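Local coordinates for type IV pilus biogenesis factor PilY1 (PDB 3HX6), which takes part in type IV pilus assembly, twitching motility and adhesion to host cells, with calcium binding and release apparently essential for twitching, at residues 69-77 / 144-153; 221-229 / 234-242. The protein carries 3 engineered substitutions. One frame throughout, in Å; residues are numbered along the deposited sequence.

Contact 1 (69-77 / 144-153); sequences EPSGNYSTF and DAFFGGAWHT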
ATOM      1  N   GLU A  69      -3.174  16.855  18.772  1.00 20.00           N
ATOM      2  CA  GLU A  69      -4.171  16.998  19.827  1.00 20.63           C
ATOM      3  C   GLU A  69      -3.876  16.121  21.048  1.00 22.04           C
ATOM      4  O   GLU A  69      -4.392  15.004  21.170  1.00 20.03           O
ATOM      5  CB  GLU A  69      -5.559  16.662  19.278  1.00 19.57           C
ATOM      6  CG  GLU A  69      -5.965  17.473  18.057  1.00 20.66           C
ATOM      7  CD  GLU A  69      -6.066  18.962  18.339  1.00 20.25           C
ATOM      8  OE1 GLU A  69      -6.219  19.347  19.520  1.00 19.50           O
ATOM      9  OE2 GLU A  69      -6.012  19.748  17.370  1.00 23.64           O
ATOM     10  N   PRO A  70      -3.056  16.630  21.978  1.00 23.12           N
ATOM     11  CA  PRO A  70      -2.693  15.894  23.189  1.00 24.57           C
ATOM     12  C   PRO A  70      -3.898  15.509  24.038  1.00 24.75           C
ATOM     13  O   PRO A  70      -3.861  14.515  24.761  1.00 25.60           O
ATOM     14  CB  PRO A  70      -1.767  16.867  23.918  1.00 25.58           C
ATOM     15  CG  PRO A  70      -1.145  17.638  22.798  1.00 25.97           C
ATOM     16  CD  PRO A  70      -2.345  17.918  21.926  1.00 24.71           C
ATOM     17  N   SER A  71      -4.964  16.297  23.952  1.00 25.99           N
ATOM     18  CA  SER A  71      -6.159  16.024  24.740  1.00 27.36           C
ATOM     19  C   SER A  71      -7.007  14.907  24.148  1.00 26.94           C
ATOM     20  O   SER A  71      -8.002  14.499  24.740  1.00 28.79           O
ATOM     21  CB  SER A  71      -7.005  17.293  24.889  1.00 29.15           C
ATOM     22  OG  SER A  71      -7.763  17.558  23.718  1.00 33.15           O
ATOM     23  N   GLY A  72      -6.616  14.407  22.980  1.00 26.36           N
ATOM     24  CA  GLY A  72      -7.376  13.334  22.362  1.00 24.79           C
ATOM     25  C   GLY A  72      -6.564  12.057  22.252  1.00 25.91           C
ATOM     26  O   GLY A  72      -5.414  12.007  22.685  1.00 26.79           O
ATOM     27  N   ASN A  73      -7.165  11.017  21.682  1.00 25.44           N
ATOM     28  CA  ASN A  73      -6.476   9.745  21.498  1.00 25.44           C
ATOM     29  C   ASN A  73      -6.769   9.264  20.080  1.00 24.80           C
ATOM     30  O   ASN A  73      -7.787   8.620  19.837  1.00 23.93           O
ATOM     31  CB  ASN A  73      -6.974   8.706  22.504  1.00 24.14           C
ATOM     32  CG  ASN A  73      -6.049   7.517  22.605  1.00 26.97           C
ATOM     33  OD1 ASN A  73      -5.577   6.995  21.593  1.00 27.06           O
ATOM     34  ND2 ASN A  73      -5.779   7.078  23.829  1.00 28.50           N
ATOM     35  N   TYR A  74      -5.879   9.570  19.142  1.00 24.92           N
ATOM     36  CA  TYR A  74      -6.117   9.175  17.762  1.00 25.98           C
ATOM     37  C   TYR A  74      -6.066   7.669  17.538  1.00 26.99           C
ATOM     38  O   TYR A  74      -6.831   7.140  16.733  1.00 27.19           O
ATOM     39  CB  TYR A  74      -5.127   9.860  16.815  1.00 23.31           C
ATOM     40  CG  TYR A  74      -5.610   9.885  15.378  1.00 21.88           C
ATOM     41  CD1 TYR A  74      -6.683  10.698  14.997  1.00 19.11           C
ATOM     42  CD2 TYR A  74      -5.021   9.075  14.404  1.00 20.06           C
ATOM     43  CE1 TYR A  74      -7.159  10.702  13.685  1.00 19.27           C
ATOM     44  CE2 TYR A  74      -5.494   9.070  13.087  1.00 21.24           C
ATOM     45  CZ  TYR A  74      -6.564   9.887  12.737  1.00 19.47           C
ATOM     46  OH  TYR A  74      -7.045   9.877  11.443  1.00 18.77           O
ATOM     47  N   SER A  75      -5.176   6.975  18.242  1.00 28.52           N
ATOM     48  CA  SER A  75      -5.068   5.528  18.073  1.00 31.71           C
ATOM     49  C   SER A  75      -6.404   4.832  18.334  1.00 31.33           C
ATOM     50  O   SER A  75      -6.774   3.914  17.605  1.00 31.90           O
ATOM     51  CB  SER A  75      -3.997   4.947  18.999  1.00 32.02           C
ATOM     52  OG  SER A  75      -4.403   5.039  20.350  1.00 37.51           O
ATOM     53  N   THR A  76      -7.127   5.267  19.365  1.00 31.28           N
ATOM     54  CA  THR A  76      -8.419   4.657  19.672  1.00 32.48           C
ATOM     55  C   THR A  76      -9.454   5.052  18.618  1.00 31.51           C
ATOM     56  O   THR A  76     -10.378   4.292  18.323  1.00 31.47           O
ATOM     57  CB  THR A  76      -8.934   5.056  21.076  1.00 33.66           C
ATOM     58  OG1 THR A  76      -9.050   6.478  21.166  1.00 39.89           O
ATOM     59  CG2 THR A  76      -7.979   4.565  22.155  1.00 36.92           C
ATOM     60  N   PHE A  77      -9.298   6.243  18.051  1.00 28.72           N
ATOM     61  CA  PHE A  77     -10.211   6.699  17.012  1.00 25.64           C
ATOM     62  C   PHE A  77      -9.935   5.881  15.762  1.00 24.76           C
ATOM     63  O   PHE A  77     -10.852   5.414  15.097  1.00 23.95           O
ATOM     64  CB  PHE A  77      -9.979   8.172  16.688  1.00 24.88           C
ATOM     65  CG  PHE A  77     -10.848   8.689  15.573  1.00 22.18           C
ATOM     66  CD1 PHE A  77     -12.178   9.013  15.806  1.00 21.99           C
ATOM     67  CD2 PHE A  77     -10.337   8.843  14.289  1.00 21.49           C
ATOM     68  CE1 PHE A  77     -12.987   9.491  14.775  1.00 21.84           C
ATOM     69  CE2 PHE A  77     -11.136   9.318  13.256  1.00 17.87           C
ATOM     70  CZ  PHE A  77     -12.462   9.640  13.502  1.00 20.42           C
ATOM     71  N   ASP A 144     -10.465  14.133   8.649  1.00 15.87           N
ATOM     72  CA  ASP A 144     -10.565  13.905  10.078  1.00 16.89           C
ATOM     73  C   ASP A 144     -10.223  15.237  10.726  1.00 15.94           C
ATOM     74  O   ASP A 144      -9.314  15.935  10.280  1.00 15.05           O
ATOM     75  CB  ASP A 144      -9.580  12.826  10.534  1.00 18.61           C
ATOM     76  CG  ASP A 144     -10.030  11.430  10.145  1.00 19.64           C
ATOM     77  OD1 ASP A 144     -11.206  11.274   9.765  1.00 20.04           O
ATOM     78  OD2 ASP A 144      -9.216  10.490  10.231  1.00 20.66           O
ATOM     79  N   ALA A 145     -10.974  15.606  11.754  1.00 15.19           N
ATOM     80  CA  ALA A 145     -10.734  16.861  12.444  1.00 15.10           C
ATOM     81  C   ALA A 145     -11.022  16.678  13.924  1.00 14.91           C
ATOM     82  O   ALA A 145     -11.747  15.770  14.318  1.00 15.51           O
ATOM     83  CB  ALA A 145     -11.622  17.963  11.861  1.00 12.18           C
ATOM     84  N   PHE A 146     -10.456  17.550  14.741  1.00 16.02           N
ATOM     85  CA  PHE A 146     -10.651  17.468  16.175  1.00 16.34           C
ATOM     86  C   PHE A 146     -11.411  18.683  16.682  1.00 17.28           C
ATOM     87  O   PHE A 146     -11.032  19.820  16.405  1.00 16.08           O
ATOM     88  CB  PHE A 146      -9.286  17.365  16.859  1.00 17.01           C
ATOM     89  CG  PHE A 146      -9.353  17.083  18.332  1.00 16.44           C
ATOM     90  CD1 PHE A 146      -9.316  18.120  19.256  1.00 17.32           C
ATOM     91  CD2 PHE A 146      -9.405  15.770  18.798  1.00 17.65           C
ATOM     92  CE1 PHE A 146      -9.322  17.857  20.628  1.00 17.28           C
ATOM     93  CE2 PHE A 146      -9.413  15.492  20.167  1.00 16.54           C
ATOM     94  CZ  PHE A 146      -9.370  16.539  21.082  1.00 18.46           C
ATOM     95  N   PHE A 147     -12.501  18.431  17.403  1.00 16.22           N
ATOM     96  CA  PHE A 147     -13.307  19.494  17.991  1.00 17.51           C
ATOM     97  C   PHE A 147     -14.304  18.862  18.965  1.00 18.57           C
ATOM     98  O   PHE A 147     -14.582  17.662  18.894  1.00 18.63           O
ATOM     99  CB  PHE A 147     -14.011  20.310  16.899  1.00 15.46           C
ATOM    100  CG  PHE A 147     -14.955  19.516  16.047  1.00 17.77           C
ATOM    101  CD1 PHE A 147     -16.281  19.339  16.435  1.00 17.93           C
ATOM    102  CD2 PHE A 147     -14.528  18.965  14.840  1.00 18.07           C
ATOM    103  CE1 PHE A 147     -17.175  18.625  15.633  1.00 16.33           C
ATOM    104  CE2 PHE A 147     -15.416  18.248  14.029  1.00 19.05           C
ATOM    105  CZ  PHE A 147     -16.743  18.081  14.428  1.00 19.24           C
ATOM    106  N   GLY A 148     -14.824  19.657  19.889  1.00 19.18           N
ATOM    107  CA  GLY A 148     -15.745  19.102  20.863  1.00 20.52           C
ATOM    108  C   GLY A 148     -14.999  18.076  21.699  1.00 19.87           C
ATOM    109  O   GLY A 148     -15.593  17.153  22.253  1.00 20.72           O
ATOM    110  N   GLY A 149     -13.679  18.236  21.767  1.00 20.09           N
ATOM    111  CA  GLY A 149     -12.843  17.338  22.544  1.00 17.62           C
ATOM    112  C   GLY A 149     -12.635  15.946  21.970  1.00 19.94           C
ATOM    113  O   GLY A 149     -12.130  15.059  22.659  1.00 18.97           O
ATOM    114  N   ALA A 150     -13.008  15.735  20.712  1.00 18.34           N
ATOM    115  CA  ALA A 150     -12.835  14.420  20.112  1.00 19.00           C
ATOM    116  C   ALA A 150     -12.560  14.465  18.616  1.00 19.12           C
ATOM    117  O   ALA A 150     -12.750  15.491  17.958  1.00 19.15           O
ATOM    118  CB  ALA A 150     -14.072  13.569  20.379  1.00 19.66           C
ATOM    119  N   TRP A 151     -12.099  13.340  18.086  1.00 17.97           N
ATOM    120  CA  TRP A 151     -11.833  13.227  16.666  1.00 19.08           C
ATOM    121  C   TRP A 151     -13.140  12.890  15.968  1.00 20.79           C
ATOM    122  O   TRP A 151     -13.974  12.174  16.515  1.00 18.79           O
ATOM    123  CB  TRP A 151     -10.800  12.133  16.394  1.00 19.02           C
ATOM    124  CG  TRP A 151      -9.418  12.561  16.728  1.00 17.02           C
ATOM    125  CD1 TRP A 151      -8.735  12.310  17.877  1.00 14.84           C
ATOM    126  CD2 TRP A 151      -8.564  13.369  15.917  1.00 15.68           C
ATOM    127  NE1 TRP A 151      -7.503  12.914  17.837  1.00 15.44           N
ATOM    128  CE2 TRP A 151      -7.372  13.573  16.643  1.00 15.57           C
ATOM    129  CE3 TRP A 151      -8.692  13.946  14.646  1.00 16.37           C
ATOM    130  CZ2 TRP A 151      -6.308  14.332  16.142  1.00 15.85           C
ATOM    131  CZ3 TRP A 151      -7.631  14.705  14.144  1.00 13.85           C
ATOM    132  CH2 TRP A 151      -6.457  14.888  14.895  1.00 15.71           C
ATOM    133  N   HIS A 152     -13.311  13.426  14.765  1.00 20.01           N
ATOM    134  CA  HIS A 152     -14.508  13.194  13.962  1.00 21.39           C
ATOM    135  C   HIS A 152     -14.046  13.124  12.524  1.00 21.95           C
ATOM    136  O   HIS A 152     -12.930  13.548  12.202  1.00 23.11           O
ATOM    137  CB  HIS A 152     -15.477  14.379  14.034  1.00 22.95           C
ATOM    138  CG  HIS A 152     -15.842  14.793  15.421  1.00 26.24           C
ATOM    139  ND1 HIS A 152     -16.971  14.330  16.062  1.00 28.00           N
ATOM    140  CD2 HIS A 152     -15.231  15.632  16.290  1.00 26.35           C
ATOM    141  CE1 HIS A 152     -17.039  14.868  17.267  1.00 28.34           C
ATOM    142  NE2 HIS A 152     -15.996  15.661  17.431  1.00 27.01           N
ATOM    143  N   THR A 153     -14.901  12.583  11.666  1.00 19.63           N
ATOM    144  CA  THR A 153     -14.613  12.554  10.245  1.00 20.07           C
ATOM    145  C   THR A 153     -15.679  13.506   9.737  1.00 20.27           C
ATOM    146  O   THR A 153     -16.873  13.316   9.993  1.00 19.51           O
ATOM    147  CB  THR A 153     -14.809  11.172   9.609  1.00 21.23           C
ATOM    148  OG1 THR A 153     -13.863  10.249  10.164  1.00 21.08           O
ATOM    149  CG2 THR A 153     -14.583  11.263   8.106  1.00 20.94           C
TER
HETATM  150  O   HOH W   1      -5.237  12.949  19.564  1.00 15.22           O
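Across the first two strands of one four-stranded antiparallel propeller sheet, joined by the type I' turn of a β-hairpin, lies the segment 69-77, whose aromatic rings meet Trp-151 in a cluster of three. The indole is covered on both faces. On one, Tyr-74 comes edge-on in a T-shaped (edge-to-face) stack with planes 75° apart, its CD1 lying 3.4 Å from Trp-151 CE2; the opposite face is met by the edge of Phe-146 from the same hairpin, CD2 toward the rim of the indole. Phe-77 takes the base of the tryptophan side chain instead: its ring face receives Trp-151 CB, 3.5 Å from Phe-77 CD1, as a CH-pi contact. Its CG stands anti to the backbone N (chi1 177°), which carries the ring from the first turn of helix 74-82 over to the strand. That helix starts at Asn-73, the N-cap, whose OD1 accepts from Thr-76 N.

Phe-146 is itself covered by Glu-69, with CB over the ring centre and the carboxylate nearly parallel to the ring, 8° away. Its charged end has partners outside the two segments: Glu-69 OE2 forms a salt bridge with Arg-202 NE and accepts from Trp-208 NE1, so the acid ties the segment to the next sheet while its carbons pack on the phenyl group. The indole N-H is satisfied by a water in the ring plane, 2.8 Å from Trp-151 NE1, which in turn donates to Glu-69 O at 2.7 Å.

At the far side of the cluster the carboxylate of Asp-144 is held at both oxygens. Thr-153 OG1, also hydrogen-bonded to Arg-84 NH1, donates to OD1 almost along the C-O bond, while Asp-144 OD2 accepts from Tyr-74 OH at 2.6 Å through its anti lone pair, the one turned away from OD1.

Contact 2 (221-229 / 234-242); sequences DKAALLIID and AITRKLEVT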
ATOM      1  N   ASP A 221     -17.757  41.062  -5.612  1.00 23.37           N
ATOM      2  CA  ASP A 221     -16.676  40.527  -6.441  1.00 24.09           C
ATOM      3  C   ASP A 221     -15.294  40.571  -5.806  1.00 21.58           C
ATOM      4  O   ASP A 221     -14.291  40.728  -6.505  1.00 21.20           O
ATOM      5  CB  ASP A 221     -16.628  41.256  -7.785  1.00 28.87           C
ATOM      6  CG  ASP A 221     -17.825  40.947  -8.657  1.00 32.84           C
ATOM      7  OD1 ASP A 221     -18.068  39.751  -8.936  1.00 35.59           O
ATOM      8  OD2 ASP A 221     -18.519  41.901  -9.064  1.00 36.63           O
ATOM      9  N   LYS A 222     -15.236  40.427  -4.487  1.00 19.27           N
ATOM     10  CA  LYS A 222     -13.955  40.440  -3.797  1.00 19.76           C
ATOM     11  C   LYS A 222     -13.407  39.029  -3.675  1.00 18.50           C
ATOM     12  O   LYS A 222     -14.113  38.051  -3.914  1.00 17.09           O
ATOM     13  CB  LYS A 222     -14.100  41.036  -2.397  1.00 22.44           C
ATOM     14  CG  LYS A 222     -14.516  42.497  -2.383  1.00 26.52           C
ATOM     15  CD  LYS A 222     -14.744  42.968  -0.957  1.00 32.35           C
ATOM     16  CE  LYS A 222     -15.232  44.408  -0.908  1.00 33.95           C
ATOM     17  NZ  LYS A 222     -15.497  44.839   0.496  1.00 36.75           N
ATOM     18  N   ALA A 223     -12.134  38.939  -3.312  1.00 17.54           N
ATOM     19  CA  ALA A 223     -11.471  37.663  -3.114  1.00 17.30           C
ATOM     20  C   ALA A 223     -11.003  37.657  -1.667  1.00 16.36           C
ATOM     21  O   ALA A 223     -10.434  38.640  -1.200  1.00 16.58           O
ATOM     22  CB  ALA A 223     -10.283  37.532  -4.056  1.00 14.41           C
ATOM     23  N   ALA A 224     -11.250  36.562  -0.952  1.00 14.77           N
ATOM     24  CA  ALA A 224     -10.833  36.477   0.444  1.00 13.94           C
ATOM     25  C   ALA A 224     -10.695  35.040   0.918  1.00 13.90           C
ATOM     26  O   ALA A 224     -11.420  34.157   0.469  1.00 12.59           O
ATOM     27  CB  ALA A 224     -11.834  37.211   1.334  1.00 15.31           C
ATOM     28  N   LEU A 225      -9.749  34.805   1.820  1.00 14.34           N
ATOM     29  CA  LEU A 225      -9.567  33.473   2.374  1.00 14.21           C
ATOM     30  C   LEU A 225     -10.546  33.396   3.536  1.00 14.75           C
ATOM     31  O   LEU A 225     -10.588  34.291   4.381  1.00 17.19           O
ATOM     32  CB  LEU A 225      -8.139  33.274   2.903  1.00 13.93           C
ATOM     33  CG  LEU A 225      -7.842  31.852   3.407  1.00 15.14           C
ATOM     34  CD1 LEU A 225      -7.752  30.906   2.206  1.00 11.31           C
ATOM     35  CD2 LEU A 225      -6.533  31.823   4.197  1.00 15.19           C
ATOM     36  N   LEU A 226     -11.351  32.346   3.569  1.00 12.34           N
ATOM     37  CA  LEU A 226     -12.297  32.186   4.650  1.00 13.55           C
ATOM     38  C   LEU A 226     -11.753  31.123   5.592  1.00 14.89           C
ATOM     39  O   LEU A 226     -11.357  30.042   5.162  1.00 15.59           O
ATOM     40  CB  LEU A 226     -13.669  31.761   4.115  1.00 12.77           C
ATOM     41  CG  LEU A 226     -14.330  32.700   3.091  1.00 15.10           C
ATOM     42  CD1 LEU A 226     -15.718  32.176   2.722  1.00 11.58           C
ATOM     43  CD2 LEU A 226     -14.435  34.103   3.670  1.00 13.29           C
ATOM     44  N   ILE A 227     -11.706  31.455   6.873  1.00 14.43           N
ATOM     45  CA  ILE A 227     -11.241  30.520   7.878  1.00 15.41           C
ATOM     46  C   ILE A 227     -12.455  30.309   8.763  1.00 16.10           C
ATOM     47  O   ILE A 227     -12.815  31.158   9.579  1.00 15.72           O
ATOM     48  CB  ILE A 227     -10.054  31.093   8.661  1.00 15.59           C
ATOM     49  CG1 ILE A 227      -8.875  31.296   7.699  1.00 16.01           C
ATOM     50  CG2 ILE A 227      -9.662  30.145   9.790  1.00 15.77           C
ATOM     51  CD1 ILE A 227      -7.621  31.864   8.340  1.00 15.48           C
ATOM     52  N   ILE A 228     -13.096  29.168   8.556  1.00 16.15           N
ATOM     53  CA  ILE A 228     -14.315  28.805   9.256  1.00 16.21           C
ATOM     54  C   ILE A 228     -14.054  27.798  10.369  1.00 17.08           C
ATOM     55  O   ILE A 228     -13.483  26.736  10.127  1.00 16.18           O
ATOM     56  CB  ILE A 228     -15.312  28.203   8.248  1.00 16.64           C
ATOM     57  CG1 ILE A 228     -15.453  29.158   7.052  1.00 16.59           C
ATOM     58  CG2 ILE A 228     -16.658  27.948   8.920  1.00 16.23           C
ATOM     59  CD1 ILE A 228     -16.187  28.568   5.866  1.00 16.46           C
ATOM     60  N   ASP A 229     -14.474  28.127  11.585  1.00 15.46           N
ATOM     61  CA  ASP A 229     -14.279  27.221  12.710  1.00 15.82           C
ATOM     62  C   ASP A 229     -14.981  25.907  12.403  1.00 15.91           C
ATOM     63  O   ASP A 229     -16.179  25.883  12.103  1.00 13.79           O
ATOM     64  CB  ASP A 229     -14.855  27.820  13.998  1.00 16.49           C
ATOM     65  CG  ASP A 229     -14.606  26.935  15.210  1.00 18.38           C
ATOM     66  OD1 ASP A 229     -13.425  26.739  15.570  1.00 15.64           O
ATOM     67  OD2 ASP A 229     -15.590  26.434  15.794  1.00 17.53           O
ATOM     68  N   ALA A 234     -18.517  29.317  12.484  1.00 16.08           N
ATOM     69  CA  ALA A 234     -18.334  30.757  12.615  1.00 18.59           C
ATOM     70  C   ALA A 234     -17.168  31.181  11.725  1.00 17.72           C
ATOM     71  O   ALA A 234     -16.259  30.396  11.467  1.00 18.14           O
ATOM     72  CB  ALA A 234     -18.029  31.125  14.065  1.00 18.61           C
ATOM     73  N   ILE A 235     -17.190  32.419  11.254  1.00 17.77           N
ATOM     74  CA  ILE A 235     -16.096  32.893  10.426  1.00 19.75           C
ATOM     75  C   ILE A 235     -14.994  33.369  11.369  1.00 19.97           C
ATOM     76  O   ILE A 235     -15.002  34.514  11.816  1.00 21.30           O
ATOM     77  CB  ILE A 235     -16.538  34.059   9.521  1.00 19.41           C
ATOM     78  CG1 ILE A 235     -17.747  33.637   8.677  1.00 19.94           C
ATOM     79  CG2 ILE A 235     -15.388  34.478   8.621  1.00 19.84           C
ATOM     80  CD1 ILE A 235     -17.512  32.409   7.807  1.00 16.88           C
ATOM     81  N   THR A 236     -14.054  32.483  11.685  1.00 19.60           N
ATOM     82  CA  THR A 236     -12.956  32.832  12.589  1.00 20.15           C
ATOM     83  C   THR A 236     -12.159  34.020  12.053  1.00 19.86           C
ATOM     84  O   THR A 236     -11.750  34.900  12.810  1.00 22.25           O
ATOM     85  CB  THR A 236     -12.013  31.635  12.803  1.00 21.53           C
ATOM     86  OG1 THR A 236     -12.742  30.561  13.410  1.00 18.98           O
ATOM     87  CG2 THR A 236     -10.845  32.025  13.707  1.00 23.05           C
ATOM     88  N   ARG A 237     -11.937  34.036  10.744  1.00 18.25           N
ATOM     89  CA  ARG A 237     -11.215  35.123  10.095  1.00 18.37           C
ATOM     90  C   ARG A 237     -11.483  35.139   8.607  1.00 17.85           C
ATOM     91  O   ARG A 237     -11.562  34.092   7.958  1.00 16.98           O
ATOM     92  CB  ARG A 237      -9.693  35.010  10.288  1.00 21.52           C
ATOM     93  CG  ARG A 237      -9.118  35.681  11.534  1.00 27.51           C
ATOM     94  CD  ARG A 237      -9.572  37.127  11.706  1.00 27.99           C
ATOM     95  NE  ARG A 237      -9.154  38.049  10.648  1.00 31.25           N
ATOM     96  CZ  ARG A 237      -7.921  38.531  10.489  1.00 31.21           C
ATOM     97  NH1 ARG A 237      -6.943  38.182  11.315  1.00 31.80           N
ATOM     98  NH2 ARG A 237      -7.671  39.394   9.516  1.00 28.88           N
ATOM     99  N   LYS A 238     -11.640  36.343   8.079  1.00 19.06           N
ATOM    100  CA  LYS A 238     -11.824  36.546   6.655  1.00 20.25           C
ATOM    101  C   LYS A 238     -10.622  37.396   6.295  1.00 20.69           C
ATOM    102  O   LYS A 238     -10.456  38.501   6.813  1.00 21.80           O
ATOM    103  CB  LYS A 238     -13.117  37.304   6.353  1.00 21.60           C
ATOM    104  CG  LYS A 238     -13.233  37.743   4.898  1.00 25.47           C
ATOM    105  CD  LYS A 238     -14.665  37.675   4.382  1.00 27.90           C
ATOM    106  CE  LYS A 238     -15.626  38.544   5.187  1.00 32.77           C
ATOM    107  NZ  LYS A 238     -15.489  39.983   4.890  1.00 32.71           N
ATOM    108  N   LEU A 239      -9.762  36.860   5.441  1.00 19.18           N
ATOM    109  CA  LEU A 239      -8.572  37.573   5.013  1.00 18.17           C
ATOM    110  C   LEU A 239      -8.792  38.090   3.600  1.00 19.16           C
ATOM    111  O   LEU A 239      -8.551  37.383   2.617  1.00 16.37           O
ATOM    112  CB  LEU A 239      -7.360  36.640   5.060  1.00 19.39           C
ATOM    113  CG  LEU A 239      -6.568  36.526   6.366  1.00 21.67           C
ATOM    114  CD1 LEU A 239      -7.429  36.865   7.562  1.00 23.05           C
ATOM    115  CD2 LEU A 239      -5.987  35.120   6.476  1.00 18.61           C
ATOM    116  N   GLU A 240      -9.261  39.327   3.509  1.00 19.47           N
ATOM    117  CA  GLU A 240      -9.525  39.926   2.218  1.00 22.67           C
ATOM    118  C   GLU A 240      -8.231  40.297   1.533  1.00 20.77           C
ATOM    119  O   GLU A 240      -7.251  40.687   2.161  1.00 22.04           O
ATOM    120  CB  GLU A 240     -10.401  41.178   2.338  1.00 26.26           C
ATOM    121  CG  GLU A 240     -10.970  41.605   0.985  1.00 34.39           C
ATOM    122  CD  GLU A 240     -11.687  42.941   1.023  1.00 39.55           C
ATOM    123  OE1 GLU A 240     -12.592  43.114   1.868  1.00 43.75           O
ATOM    124  OE2 GLU A 240     -11.345  43.818   0.203  1.00 41.72           O
ATOM    125  N   VAL A 241      -8.257  40.166   0.225  1.00 19.00           N
ATOM    126  CA  VAL A 241      -7.126  40.460  -0.611  1.00 19.66           C
ATOM    127  C   VAL A 241      -7.594  41.595  -1.524  1.00 19.36           C
ATOM    128  O   VAL A 241      -8.769  41.643  -1.877  1.00 17.34           O
ATOM    129  CB  VAL A 241      -6.772  39.173  -1.376  1.00 22.29           C
ATOM    130  CG1 VAL A 241      -7.015  39.341  -2.854  1.00 24.52           C
ATOM    131  CG2 VAL A 241      -5.384  38.749  -1.023  1.00 24.91           C
ATOM    132  N   THR A 242      -6.700  42.516  -1.881  1.00 17.36           N
ATOM    133  CA  THR A 242      -7.099  43.633  -2.740  1.00 19.27           C
ATOM    134  C   THR A 242      -7.083  43.286  -4.224  1.00 18.90           C
ATOM    135  O   THR A 242      -8.129  43.274  -4.874  1.00 18.99           O
ATOM    136  CB  THR A 242      -6.199  44.871  -2.519  1.00 21.77           C
ATOM    137  OG1 THR A 242      -6.277  45.282  -1.149  1.00 23.21           O
ATOM    138  CG2 THR A 242      -6.651  46.027  -3.405  1.00 20.20           C
TER
HETATM  139  O   HOH W   2     -10.728  41.297  -3.401  1.00 14.08           O
HETATM  140  O   HOH W   3     -11.469  28.393  14.392  1.00 19.29           O
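Ile-227 O is gripped by two successive amides of the partner strand: Arg-237 N, 3.2 Å from Ile-227 O, lies in the carbonyl plane on a lone pair, and Thr-236 N makes a second, weak bond bent to 116° at the hydrogen. Two residues thus face one, the definition of a classic beta bulge, and the register slips by one between Ile-227 and Ile-228. Beyond it Asp-229 N resumes the pairing with Ala-234 O at 2.9 Å, while before it Leu-225 and Leu-239 exchange both backbone bonds as a hydrogen-bonded antiparallel pair.

The two strands form a β-hairpin at the outer edge of a four-stranded antiparallel propeller sheet, strand 235-241 being outermost within the chain. One face of the hairpin carries Leu-225, Ile-227 and Leu-239. There the two leucines run side by side, their CD2 atoms 4.0 Å apart, and Ile-227, two residues on and on the same face, brings CD1 to Leu-239 CD2; Phe-280 of strand 276-281 covers both leucines. The other face bears Ile-228 beside Ile-235, with Ile-228 CG1 3.9 Å from Ile-235 CD1, both packed on Ile-183 of strand 178-184.

On this second face Lys-238 uses its methylenes first. CG anti to the backbone N (chi1 170°) and the turn at chi2 lay Lys-238 CD against Leu-226 CD2 at 3.6 Å, and the bends at chi3 and chi4 then turn NZ to a salt bridge with Asp-190. Arg-237 heads the other way, its guanidinium face over Leu-239 CD1 and its NH1 donating to Ala-303 O and Phe-306 O.

At the bulge end a water bridges the two strands, donating to Asp-229 OD1 and lying 2.7 Å from Thr-236 OG1; Asp-229 OD2 is taken by Thr-232 N.

Contacts 1 and 2 illustrate two ways of building with the sheets of the β-propeller in the C-terminal domain of PilY1: contact 1 lays a loop and helix start across a sheet's first two strands, whereas contact 2 pairs the last two strands of the following sheet. Their centres are 26 Å apart and their nearest atoms about 6 Å, without touching. The sheet of contact 2 still meets contact 1 through Arg-202 and Trp-208, on its first two strands, which both bind Glu-69. Neither contact supplies a calcium ligand. The ion, held by Asp-258, Asn-260, Asp-262, Val-264 and Asp-266, lies about 12 Å from the Glu-69 side chain and about 14 Å from that of Ile-227.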